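Local coordinates for protein propionate kinase (PDB 3KHY) that probably catalyses the reversible, magnesium-dependent transfer of phosphate between ATP and acetate, and is named for the same reaction on propionate, at residues L116-P119 / A120-E123; E373-I376 / A377-T380; A305-M308 / I309-N312. All coordinates share one frame; numbering follows the deposited sequence. Where two conformers were deposited one is given.

Contact 1: L116-P119 / A120-E123; sequences LHNP and AHIE
His117, Asn118 and His121 meet at the N-terminal first turn of helix 118-131, in a family that shares the actin-like ATPase fold. His117 is still loop, yet its carbonyl already serves the helix: His121 N donates to His117 O over 2.9 Å in a nearly straight bond (N-H...O 166°). Ile122 N and Glu123 N repeat the i to i+4 pattern on Asn118 O and Pro119 O, so three successive bonds lock the turn. Pro119 suits this place, because a proline in the first turn gives up an N-H that would have no helical carbonyl to meet.

The side chain of His121 makes the most varied side-chain contacts here, with both His117 and Asn118. With chi1 at -65° its CG stands beside the backbone N and trans to the carbonyl carbon, which turns the ring back over the preceding turn. One ring face lies above His117 O, displaced toward the rim, with CD2 3.4 Å from that oxygen. On the ring's edge, in its plane, Asn118 OD1 approaches CD2, the amide plane being turned 53° from the ring. The other end of this amide is held by His88, whose carbonyl accepts from Asn118 ND2; that bond probably settles which way the amide is flipped and therefore which atom faces the histidine. The His121 ring also packs on Val86 and Val87 and lies close to Asn8 and Arg85, the predicted magnesium- and substrate-binding residues, so this helix start probably helps line the active-site cleft. On another side of the turn, Glu123 folds back along the helix until its carboxylate carbon CD rests 3.4 Å from Pro119 O.

Contact 2: E373-I376 / A377-T380; sequences ELMI and AQET
Leu374 and Met375, a selenomethionine here, both swing CG anti to the backbone N (chi1 178° and -175°), whereas Gln378 and Glu379, one turn later, keep CG beside theirs, and the two pairs converge along helix 372-382. Gln378 runs extended beyond CG and lays its amide across Leu374, NE2 standing 3.7 Å from Leu374 CG. The Gln378 and Met375 side chains cross at about a right angle, bringing OE1 3.8 Å from SE. A bend at chi2 carries the Met375 methyl on to Glu379, where CE lies 3.5 Å from OE2. That carboxylate, itself bent at chi2, is held by Ser96 through OE1 and by a salt bridge from OE2 to Lys179, so the methyl meets a carboxylate whose charge is probably largely balanced by the lysine.

On another side of the helix Ile376 O takes two bonds from Thr380: N at 3.0 Å and, by way of the rotamer that sets the hydroxyl beside the backbone N, OG1 at 2.8 Å. The two donors reach the oxygen from opposite faces of the carbonyl plane. Ile376, Ala377 and Thr380 pack on strand 3-9, and Glu373 forms a salt bridge with Lys15, a predicted ATP-binding residue. Threonine returning its hydroxyl to the i-4 carbonyl is a familiar helical motif, used here in a helix packed against the N-terminal sheet of an acetokinase.

Contact 3: A305-M308 / I309-N312; sequences ASYM and IYFN
Ile309 lies in the turn at the C-terminal end of the long helix that begins at 287, its CG1 coming within 3.4 Å of Ser306 O. A chi1 of 62° wedges CG1 between the backbone N and the carbonyl carbon, and from there it also lies over the centre of the Tyr310 ring. Ile309 O accepts a hydrogen bond from ND2 of Asn340 of the second subunit.

Tyr310 N donates to Tyr307 O over 3.1 Å, an i to i+3 bond; the donor sits well above the carbonyl plane, and the C=O...N angle is only 127°. The Tyr310 side chain leans back across Tyr307, CE2 meeting CD1 of Tyr307 at 3.9 Å in an apolar contact. Beyond it, Tyr310 OH is hydrogen-bonded to Asp217, and the ring packs on strand 205-211.

Phe311 N makes the next i to i+3 bond, to Met308 O, again from above the plane. The phenyl ring turns its edge to Tyr307 O, with CD2 3.2 Å from the oxygen, while one face takes Tyr310 CB toward its rim. A water donates to both Met308 O, at 2.7 Å, and Phe311 O.

Consecutive i to i+3 bonds thus tighten the chain near the end of the helix. Tyr307 O pairs its amide with the phenyl edge, Met308 O gains water as second donor, and the partner subunit serves Ile309 O.

In the fold
The three contacts come in chain order 1, 3, 2. Contacts 1 and 2 are the nearer pair, with centres 19 Å apart and nearest atoms about 9 Å apart. They do not touch, but both approach Arg85, the predicted substrate-binding residue: the side chains of His121 and Ile376 lie about 5 Å and about 4 Å from its side chain. Each therefore probably borders the active site, from a different helix. Contact 3 belongs to another region, its centre 36 Å from that of contact 1, on the opposite side of the chain's centre, and 30 Å from that of contact 2. The side chain of Tyr307 remains about 11 Å from that of His174, a predicted transition-state stabilizer, while Ala305, Ser306, Ile309 and Tyr310 touch the second subunit.

Contact 1: L116-P119 / A120-E123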
ATOM      1  N   LEU A 116     -18.316  14.885  -2.691  1.00 33.68           N
ATOM      2  CA  LEU A 116     -19.707  14.428  -2.658  1.00 41.45           C
ATOM      3  C   LEU A 116     -20.344  14.489  -1.269  1.00 43.06           C
ATOM      4  O   LEU A 116     -21.548  14.287  -1.130  1.00 53.35           O
ATOM      5  CB  LEU A 116     -19.814  13.004  -3.201  1.00 45.74           C
ATOM      6  CG  LEU A 116     -19.236  12.763  -4.593  1.00 58.64           C
ATOM      7  CD1 LEU A 116     -19.244  11.277  -4.919  1.00 61.14           C
ATOM      8  CD2 LEU A 116     -19.996  13.563  -5.646  1.00 63.27           C
ATOM      9  N   HIS A 117     -19.548  14.757  -0.241  1.00 32.62           N
ATOM     10  CA  HIS A 117     -20.067  14.713   1.122  1.00 31.16           C
ATOM     11  C   HIS A 117     -20.003  16.054   1.842  1.00 35.69           C
ATOM     12  O   HIS A 117     -20.955  16.439   2.515  1.00 36.68           O
ATOM     13  CB  HIS A 117     -19.322  13.666   1.948  1.00 29.24           C
ATOM     14  CG  HIS A 117     -19.578  12.261   1.508  1.00 36.98           C
ATOM     15  ND1 HIS A 117     -18.709  11.568   0.693  1.00 45.33           N
ATOM     16  CD2 HIS A 117     -20.610  11.422   1.756  1.00 50.77           C
ATOM     17  CE1 HIS A 117     -19.191  10.358   0.468  1.00 51.42           C
ATOM     18  NE2 HIS A 117     -20.347  10.246   1.098  1.00 52.24           N
ATOM     19  N   ASN A 118     -18.876  16.754   1.719  1.00 27.20           N
ATOM     20  CA  ASN A 118     -18.702  17.974   2.488  1.00 30.09           C
ATOM     21  C   ASN A 118     -19.762  19.030   2.162  1.00 32.66           C
ATOM     22  O   ASN A 118     -20.201  19.758   3.048  1.00 37.40           O
ATOM     23  CB  ASN A 118     -17.268  18.523   2.376  1.00 30.16           C
ATOM     24  CG  ASN A 118     -16.311  17.885   3.392  1.00 33.18           C
ATOM     25  OD1 ASN A 118     -16.584  16.821   3.939  1.00 31.18           O
ATOM     26  ND2 ASN A 118     -15.191  18.549   3.652  1.00 34.53           N
ATOM     27  N   PRO A 119     -20.182  19.114   0.889  1.00 37.54           N
ATOM     28  CA  PRO A 119     -21.287  20.032   0.575  1.00 39.97           C
ATOM     29  C   PRO A 119     -22.573  19.677   1.321  1.00 40.86           C
ATOM     30  O   PRO A 119     -23.223  20.572   1.857  1.00 41.94           O
ATOM     31  CB  PRO A 119     -21.481  19.846  -0.933  1.00 46.51           C
ATOM     32  CG  PRO A 119     -20.144  19.412  -1.427  1.00 47.78           C
ATOM     33  CD  PRO A 119     -19.565  18.556  -0.328  1.00 42.47           C
ATOM     34  N   ALA A 120     -22.934  18.395   1.348  1.00 38.52           N
ATOM     35  CA  ALA A 120     -24.135  17.956   2.061  1.00 39.52           C
ATOM     36  C   ALA A 120     -24.017  18.192   3.572  1.00 38.45           C
ATOM     37  O   ALA A 120     -24.994  18.555   4.225  1.00 35.09           O
ATOM     38  CB  ALA A 120     -24.435  16.495   1.766  1.00 37.20           C
ATOM     39  N   HIS A 121     -22.820  17.986   4.123  1.00 33.81           N
ATOM     40  CA  HIS A 121     -22.561  18.329   5.519  1.00 31.25           C
ATOM     41  C   HIS A 121     -22.847  19.816   5.765  1.00 36.53           C
ATOM     42  O   HIS A 121     -23.498  20.182   6.737  1.00 34.53           O
ATOM     43  CB  HIS A 121     -21.100  18.061   5.893  1.00 29.61           C
ATOM     44  CG  HIS A 121     -20.694  16.618   5.857  1.00 25.71           C
ATOM     45  ND1 HIS A 121     -21.528  15.588   6.239  1.00 30.50           N
ATOM     46  CD2 HIS A 121     -19.511  16.040   5.531  1.00 28.30           C
ATOM     47  CE1 HIS A 121     -20.884  14.438   6.124  1.00 21.07           C
ATOM     48  NE2 HIS A 121     -19.658  14.686   5.698  1.00 26.53           N
ATOM     49  N   ILE A 122     -22.325  20.675   4.894  1.00 32.40           N
ATOM     50  CA  ILE A 122     -22.515  22.113   5.047  1.00 36.06           C
ATOM     51  C   ILE A 122     -23.994  22.491   4.950  1.00 38.53           C
ATOM     52  O   ILE A 122     -24.516  23.210   5.802  1.00 39.42           O
ATOM     53  CB  ILE A 122     -21.674  22.893   4.024  1.00 38.16           C
ATOM     54  CG1 ILE A 122     -20.200  22.834   4.425  1.00 36.52           C
ATOM     55  CG2 ILE A 122     -22.149  24.338   3.916  1.00 41.01           C
ATOM     56  CD1 ILE A 122     -19.253  23.334   3.355  1.00 44.23           C
ATOM     57  N   GLU A 123     -24.674  21.981   3.930  1.00 39.53           N
ATOM     58  CA  GLU A 123     -26.103  22.250   3.761  1.00 46.26           C
ATOM     59  C   GLU A 123     -26.919  21.828   4.972  1.00 40.67           C
ATOM     60  O   GLU A 123     -27.829  22.542   5.390  1.00 36.74           O
ATOM     61  CB  GLU A 123     -26.640  21.568   2.504  1.00 53.79           C
ATOM     62  CG  GLU A 123     -26.258  22.295   1.226  1.00 68.96           C
ATOM     63  CD  GLU A 123     -26.037  21.351   0.065  1.00 77.19           C
ATOM     64  OE1 GLU A 123     -26.464  20.178   0.166  1.00 79.67           O
ATOM     65  OE2 GLU A 123     -25.432  21.782  -0.943  1.00 77.15           O
TER

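Contact 2: E373-I376 / A377-T380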
ATOM      1  N   GLU A 373     -21.721   7.567  17.293  1.00 16.21           N
ATOM      2  CA  GLU A 373     -22.736   8.577  17.583  1.00 19.95           C
ATOM      3  C   GLU A 373     -22.552   9.097  19.005  1.00 17.13           C
ATOM      4  O   GLU A 373     -22.645  10.293  19.247  1.00 19.23           O
ATOM      5  CB  GLU A 373     -24.156   8.013  17.390  1.00 22.90           C
ATOM      6  CG  GLU A 373     -24.429   7.418  16.008  1.00 36.89           C
ATOM      7  CD  GLU A 373     -23.769   6.042  15.806  1.00 46.86           C
ATOM      8  OE1 GLU A 373     -23.353   5.400  16.798  1.00 38.23           O
ATOM      9  OE2 GLU A 373     -23.664   5.600  14.641  1.00 55.62           O
ATOM     10  N   LEU A 374     -22.278   8.197  19.943  1.00 22.26           N
ATOM     11  CA  LEU A 374     -21.968   8.610  21.315  1.00 20.91           C
ATOM     12  C   LEU A 374     -20.712   9.478  21.368  1.00 18.05           C
ATOM     13  O   LEU A 374     -20.655  10.462  22.102  1.00 23.24           O
ATOM     14  CB  LEU A 374     -21.813   7.391  22.235  1.00 22.39           C
ATOM     15  CG  LEU A 374     -21.437   7.654  23.697  1.00 26.50           C
ATOM     16  CD1 LEU A 374     -22.433   8.598  24.359  1.00 25.84           C
ATOM     17  CD2 LEU A 374     -21.358   6.338  24.476  1.00 25.58           C
HETATM   18  N   MSE A 375     -19.699   9.110  20.586  1.00 16.14           N
HETATM   19  CA  MSE A 375     -18.460   9.867  20.571  1.00 20.60           C
HETATM   20  C   MSE A 375     -18.716  11.286  20.069  1.00 19.77           C
HETATM   21  O   MSE A 375     -18.178  12.249  20.601  1.00 24.86           O
HETATM   22  CB  MSE A 375     -17.426   9.179  19.680  1.00 19.43           C
HETATM   23  CG  MSE A 375     -16.063   9.846  19.695  1.00 24.66           C
HETATM   24 SE   MSE A 375     -15.166   9.702  21.442  1.00 41.42          SE
HETATM   25  CE  MSE A 375     -13.703  10.919  21.115  1.00 90.27           C
ATOM     26  N   ILE A 376     -19.521  11.403  19.020  1.00 17.13           N
ATOM     27  CA  ILE A 376     -19.863  12.713  18.491  1.00 17.07           C
ATOM     28  C   ILE A 376     -20.617  13.520  19.554  1.00 21.40           C
ATOM     29  O   ILE A 376     -20.379  14.715  19.713  1.00 19.39           O
ATOM     30  CB  ILE A 376     -20.694  12.593  17.210  1.00 18.81           C
ATOM     31  CG1 ILE A 376     -19.801  12.165  16.039  1.00 14.20           C
ATOM     32  CG2 ILE A 376     -21.380  13.909  16.884  1.00 21.42           C
ATOM     33  CD1 ILE A 376     -20.604  11.810  14.784  1.00 19.68           C
ATOM     34  N   ALA A 377     -21.512  12.862  20.291  1.00 19.73           N
ATOM     35  CA  ALA A 377     -22.260  13.535  21.359  1.00 21.22           C
ATOM     36  C   ALA A 377     -21.331  14.001  22.474  1.00 23.77           C
ATOM     37  O   ALA A 377     -21.503  15.091  23.018  1.00 28.15           O
ATOM     38  CB  ALA A 377     -23.347  12.630  21.919  1.00 20.19           C
ATOM     39  N   GLN A 378     -20.336  13.179  22.806  1.00 20.06           N
ATOM     40  CA  GLN A 378     -19.366  13.545  23.839  1.00 22.04           C
ATOM     41  C   GLN A 378     -18.458  14.691  23.403  1.00 22.86           C
ATOM     42  O   GLN A 378     -18.148  15.585  24.197  1.00 23.85           O
ATOM     43  CB  GLN A 378     -18.525  12.337  24.249  1.00 24.68           C
ATOM     44  CG  GLN A 378     -19.303  11.257  24.980  1.00 34.41           C
ATOM     45  CD  GLN A 378     -18.492   9.993  25.167  1.00 37.67           C
ATOM     46  OE1 GLN A 378     -17.469   9.797  24.509  1.00 42.13           O
ATOM     47  NE2 GLN A 378     -18.950   9.122  26.056  1.00 35.54           N
ATOM     48  N   GLU A 379     -18.012  14.652  22.148  1.00 22.96           N
ATOM     49  CA  GLU A 379     -17.196  15.730  21.595  1.00 19.88           C
ATOM     50  C   GLU A 379     -17.961  17.045  21.595  1.00 24.56           C
ATOM     51  O   GLU A 379     -17.401  18.117  21.841  1.00 29.25           O
ATOM     52  CB  GLU A 379     -16.789  15.388  20.161  1.00 22.37           C
ATOM     53  CG  GLU A 379     -15.750  14.303  20.083  1.00 27.53           C
ATOM     54  CD  GLU A 379     -14.400  14.827  20.487  1.00 39.39           C
ATOM     55  OE1 GLU A 379     -13.904  15.740  19.793  1.00 40.57           O
ATOM     56  OE2 GLU A 379     -13.851  14.350  21.500  1.00 40.59           O
ATOM     57  N   THR A 380     -19.250  16.953  21.297  1.00 22.34           N
ATOM     58  CA  THR A 380     -20.107  18.133  21.220  1.00 22.11           C
ATOM     59  C   THR A 380     -20.336  18.725  22.613  1.00 27.49           C
ATOM     60  O   THR A 380     -20.132  19.917  22.830  1.00 32.33           O
ATOM     61  CB  THR A 380     -21.451  17.786  20.549  1.00 25.29           C
ATOM     62  OG1 THR A 380     -21.207  17.357  19.201  1.00 27.27           O
ATOM     63  CG2 THR A 380     -22.391  19.001  20.540  1.00 25.45           C
TER

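Contact 3: A305-M308 / I309-N312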
ATOM      1  N   ALA A 305       0.742  -6.892  11.563  1.00 10.23           N
ATOM      2  CA  ALA A 305       2.177  -7.187  11.636  1.00 17.71           C
ATOM      3  C   ALA A 305       3.032  -5.948  11.385  1.00 18.14           C
ATOM      4  O   ALA A 305       4.032  -5.705  12.093  1.00 14.10           O
ATOM      5  CB  ALA A 305       2.550  -8.297  10.652  1.00 13.22           C
ATOM      6  N   SER A 306       2.647  -5.151  10.388  0.50 10.12           N
ATOM      7  CA  SER A 306       3.436  -3.973  10.024  0.50  9.37           C
ATOM      8  C   SER A 306       3.406  -2.933  11.133  0.50  9.40           C
ATOM      9  O   SER A 306       4.373  -2.199  11.330  0.50 12.68           O
ATOM     10  CB  SER A 306       2.950  -3.346   8.707  0.50 15.19           C
ATOM     11  OG  SER A 306       1.922  -2.398   8.924  0.50 25.66           O
ATOM     12  N   TYR A 307       2.293  -2.867  11.853  1.00 10.70           N
ATOM     13  CA  TYR A 307       2.162  -1.913  12.963  1.00 14.74           C
ATOM     14  C   TYR A 307       2.881  -2.324  14.251  1.00 16.38           C
ATOM     15  O   TYR A 307       3.022  -1.516  15.177  1.00 13.53           O
ATOM     16  CB  TYR A 307       0.683  -1.630  13.259  1.00 12.47           C
ATOM     17  CG  TYR A 307      -0.018  -0.818  12.176  1.00 10.19           C
ATOM     18  CD1 TYR A 307       0.665  -0.377  11.042  1.00 15.28           C
ATOM     19  CD2 TYR A 307      -1.370  -0.513  12.286  1.00 14.46           C
ATOM     20  CE1 TYR A 307       0.002   0.370  10.039  1.00  9.72           C
ATOM     21  CE2 TYR A 307      -2.033   0.215  11.308  1.00 12.40           C
ATOM     22  CZ  TYR A 307      -1.350   0.652  10.192  1.00 14.49           C
ATOM     23  OH  TYR A 307      -2.043   1.378   9.239  1.00 13.67           O
HETATM   24  N   MSE A 308       3.325  -3.572  14.329  1.00 14.20           N
HETATM   25  CA  MSE A 308       4.087  -4.002  15.500  1.00 14.94           C
HETATM   26  C   MSE A 308       5.344  -3.138  15.714  1.00 16.22           C
HETATM   27  O   MSE A 308       5.823  -3.013  16.839  1.00 14.26           O
HETATM   28  CB  MSE A 308       4.472  -5.481  15.392  1.00 14.30           C
HETATM   29  CG  MSE A 308       3.277  -6.422  15.329  1.00 14.69           C
HETATM   30 SE   MSE A 308       2.130  -6.261  16.933  1.00 27.50          SE
HETATM   31  CE  MSE A 308       3.245  -7.308  18.169  1.00 18.06           C
ATOM     32  N   ILE A 309       5.867  -2.522  14.653  1.00 15.99           N
ATOM     33  CA  ILE A 309       7.055  -1.669  14.808  1.00 13.96           C
ATOM     34  C   ILE A 309       6.880  -0.539  15.814  1.00 15.91           C
ATOM     35  O   ILE A 309       7.869  -0.068  16.384  1.00 16.27           O
ATOM     36  CB  ILE A 309       7.515  -1.002  13.493  1.00 18.48           C
ATOM     37  CG1 ILE A 309       6.420  -0.076  12.950  1.00 17.14           C
ATOM     38  CG2 ILE A 309       7.950  -2.026  12.473  1.00 24.23           C
ATOM     39  CD1 ILE A 309       6.921   0.845  11.835  1.00 28.31           C
ATOM     40  N   TYR A 310       5.643  -0.087  16.020  1.00 16.20           N
ATOM     41  CA  TYR A 310       5.409   1.085  16.880  1.00 13.35           C
ATOM     42  C   TYR A 310       5.381   0.797  18.377  1.00 19.70           C
ATOM     43  O   TYR A 310       5.250   1.723  19.183  1.00 20.02           O
ATOM     44  CB  TYR A 310       4.108   1.800  16.511  1.00 11.82           C
ATOM     45  CG  TYR A 310       4.064   2.260  15.075  1.00 15.81           C
ATOM     46  CD1 TYR A 310       4.934   3.250  14.615  1.00 15.68           C
ATOM     47  CD2 TYR A 310       3.154   1.700  14.172  1.00 15.56           C
ATOM     48  CE1 TYR A 310       4.907   3.668  13.294  1.00 18.63           C
ATOM     49  CE2 TYR A 310       3.122   2.111  12.847  1.00 15.22           C
ATOM     50  CZ  TYR A 310       4.003   3.098  12.415  1.00 15.32           C
ATOM     51  OH  TYR A 310       3.977   3.521  11.102  1.00 14.72           O
ATOM     52  N   PHE A 311       5.505  -0.468  18.763  1.00 17.81           N
ATOM     53  CA  PHE A 311       5.227  -0.824  20.148  1.00 15.77           C
ATOM     54  C   PHE A 311       6.369  -1.530  20.854  1.00 20.19           C
ATOM     55  O   PHE A 311       6.795  -2.604  20.435  1.00 18.20           O
ATOM     56  CB  PHE A 311       3.965  -1.703  20.222  1.00 18.88           C
ATOM     57  CG  PHE A 311       2.739  -1.043  19.655  1.00 18.07           C
ATOM     58  CD1 PHE A 311       1.972  -0.184  20.437  1.00 17.84           C
ATOM     59  CD2 PHE A 311       2.350  -1.280  18.346  1.00 13.26           C
ATOM     60  CE1 PHE A 311       0.843   0.442  19.926  1.00 15.66           C
ATOM     61  CE2 PHE A 311       1.207  -0.664  17.825  1.00 16.58           C
ATOM     62  CZ  PHE A 311       0.456   0.195  18.622  1.00 15.38           C
ATOM     63  N   ASN A 312       6.849  -0.930  21.940  1.00 19.66           N
ATOM     64  CA  ASN A 312       7.730  -1.644  22.844  1.00 27.78           C
ATOM     65  C   ASN A 312       6.917  -2.757  23.492  1.00 24.85           C
ATOM     66  O   ASN A 312       7.362  -3.899  23.596  1.00 28.89           O
ATOM     67  CB  ASN A 312       8.282  -0.711  23.918  1.00 33.07           C
ATOM     68  CG  ASN A 312       9.184  -1.433  24.895  1.00 44.65           C
ATOM     69  OD1 ASN A 312      10.227  -1.969  24.516  1.00 47.47           O
ATOM     70  ND2 ASN A 312       8.784  -1.460  26.160  1.00 47.81           N
TER
HETATM   71  O   HOH W   1       6.121  -4.864  18.825  1.00 22.29           O